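Local coordinates for protein ADP-ribosylglycohydrolase (Thermus thermophilus, PDB 2YZV) that is an all-helical protein of the ADP-ribosylglycohydrolase family, with two magnesium ions bound close together, at residues E169-A172 against W173-E177. Residues are numbered along the deposited sequence; the frame is centred on the assembly and turned at random.
Sequences EVLA and WLLRE
Val170 and Leu174, one helical turn apart, lie side by side and point the same way, with CG1 of Val170 4.1 Å from CD1 of Leu174. With CG1 anti to the backbone N and beside the carbonyl carbon (chi1 173°), this branch is the one turned to Leu174. Leu171 adds its CD1, 4.2 Å from Leu175 CG and 4.3 Å from Leu174 CD1; these contacts link the four branched apolar side chains. CG of Leu175 lies 3.3 Å from Leu171 O, the oxygen that accepts the hydrogen bond from Leu175 N (2.9 Å). Three matching bonds, Trp173 N to Glu169 O, Leu174 N to Val170 O and Arg176 N to Ala172 O, make the turn regular. The indole of Trp173 leads away from 169-172; Glu177 CG sits over one face, 3.4 Å above the plane and offset toward the rim, and Phe193 meets it edge-to-face. Arg176 forms a side-on salt bridge with Glu177: NE reaches OE2 at 3.2 Å on the anti lone pair, NH2 from above the carboxylate plane. Glu169 pairs likewise with Arg152. Ala172, a single methyl, touches Leu148 and Ala151 of helix 147-156, as suits closely approaching helices, while apolar Leu171, Leu174 and Leu175 suit the buried side against helix 252-267. This is the pattern of a partly buried amphipathic alpha-helix, here within the all-helical ADP-ribosylglycohydrolase fold.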
loop_
_atom_site.group_PDB
_atom_site.type_symbol
_atom_site.label_atom_id
_atom_site.label_comp_id
_atom_site.label_asym_id
_atom_site.label_seq_id
_atom_site.Cartn_x
_atom_site.Cartn_y
_atom_site.Cartn_z
ATOM N N GLU A 169 -3.738 9.959 3.279
ATOM C CA GLU A 169 -5.160 10.269 3.372
ATOM C C GLU A 169 -5.832 10.057 2.019
ATOM O O GLU A 169 -6.947 9.533 1.945
ATOM C CB GLU A 169 -5.363 11.711 3.843
ATOM C CG GLU A 169 -4.780 11.982 5.221
ATOM C CD GLU A 169 -4.943 13.425 5.652
ATOM O OE1 GLU A 169 -4.802 14.319 4.790
ATOM O OE2 GLU A 169 -5.202 13.666 6.848
ATOM N N VAL A 170 -5.150 10.458 0.950
ATOM C CA VAL A 170 -5.687 10.291 -0.395
ATOM C C VAL A 170 -5.832 8.801 -0.712
ATOM O O VAL A 170 -6.849 8.379 -1.259
ATOM C CB VAL A 170 -4.788 10.984 -1.462
ATOM C CG1 VAL A 170 -5.283 10.648 -2.863
ATOM C CG2 VAL A 170 -4.821 12.502 -1.260
ATOM N N LEU A 171 -4.834 7.992 -0.354
ATOM C CA LEU A 171 -4.935 6.560 -0.623
ATOM C C LEU A 171 -6.042 5.931 0.228
ATOM O O LEU A 171 -6.730 5.021 -0.223
ATOM C CB LEU A 171 -3.596 5.852 -0.365
ATOM C CG LEU A 171 -3.562 4.358 -0.720
ATOM C CD1 LEU A 171 -3.861 4.165 -2.201
ATOM C CD2 LEU A 171 -2.191 3.785 -0.390
ATOM N N ALA A 172 -6.220 6.417 1.451
ATOM C CA ALA A 172 -7.269 5.879 2.309
ATOM C C ALA A 172 -8.616 6.121 1.633
ATOM O O ALA A 172 -9.471 5.234 1.595
ATOM C CB ALA A 172 -7.228 6.552 3.680
ATOM N N TRP A 173 -8.796 7.320 1.087
ATOM C CA TRP A 173 -10.041 7.663 0.403
ATOM C C TRP A 173 -10.222 6.759 -0.816
ATOM O O TRP A 173 -11.297 6.200 -1.032
ATOM C CB TRP A 173 -10.016 9.126 -0.048
ATOM C CG TRP A 173 -11.271 9.541 -0.760
ATOM C CD1 TRP A 173 -12.446 9.934 -0.182
ATOM C CD2 TRP A 173 -11.496 9.550 -2.176
ATOM N NE1 TRP A 173 -13.389 10.188 -1.151
ATOM C CE2 TRP A 173 -12.834 9.961 -2.383
ATOM C CE3 TRP A 173 -10.700 9.253 -3.291
ATOM C CZ2 TRP A 173 -13.394 10.080 -3.657
ATOM C CZ3 TRP A 173 -11.258 9.372 -4.564
ATOM C CH2 TRP A 173 -12.596 9.784 -4.732
ATOM N N LEU A 174 -9.161 6.616 -1.606
ATOM C CA LEU A 174 -9.202 5.778 -2.798
ATOM C C LEU A 174 -9.604 4.345 -2.476
ATOM O O LEU A 174 -10.451 3.759 -3.155
ATOM C CB LEU A 174 -7.836 5.767 -3.491
ATOM C CG LEU A 174 -7.468 7.028 -4.273
ATOM C CD1 LEU A 174 -5.978 7.014 -4.593
ATOM C CD2 LEU A 174 -8.294 7.103 -5.552
ATOM N N LEU A 175 -8.994 3.775 -1.442
ATOM C CA LEU A 175 -9.310 2.405 -1.080
ATOM C C LEU A 175 -10.746 2.268 -0.588
ATOM O O LEU A 175 -11.434 1.330 -0.969
ATOM C CB LEU A 175 -8.327 1.883 -0.027
ATOM C CG LEU A 175 -6.874 1.757 -0.507
ATOM C CD1 LEU A 175 -6.050 1.088 0.580
ATOM C CD2 LEU A 175 -6.811 0.934 -1.796
ATOM N N ARG A 176 -11.199 3.199 0.245
ATOM C CA ARG A 176 -12.572 3.131 0.744
ATOM C C ARG A 176 -13.555 3.172 -0.424
ATOM O O ARG A 176 -14.471 2.352 -0.506
ATOM C CB ARG A 176 -12.874 4.295 1.692
ATOM C CG ARG A 176 -14.265 4.208 2.328
ATOM C CD ARG A 176 -14.606 5.474 3.093
ATOM N NE ARG A 176 -14.845 6.592 2.185
ATOM C CZ ARG A 176 -14.954 7.858 2.572
ATOM N NH1 ARG A 176 -14.837 8.170 3.856
ATOM N NH2 ARG A 176 -15.187 8.809 1.678
ATOM N N GLU A 177 -13.363 4.126 -1.329
ATOM C CA GLU A 177 -14.253 4.259 -2.479
ATOM C C GLU A 177 -14.203 3.039 -3.384
ATOM O O GLU A 177 -15.238 2.574 -3.872
ATOM C CB GLU A 177 -13.906 5.522 -3.270
ATOM C CG GLU A 177 -14.172 6.798 -2.495
ATOM C CD GLU A 177 -15.620 6.914 -2.063
ATOM O OE1 GLU A 177 -16.493 7.050 -2.944
ATOM O OE2 GLU A 177 -15.880 6.861 -0.845
#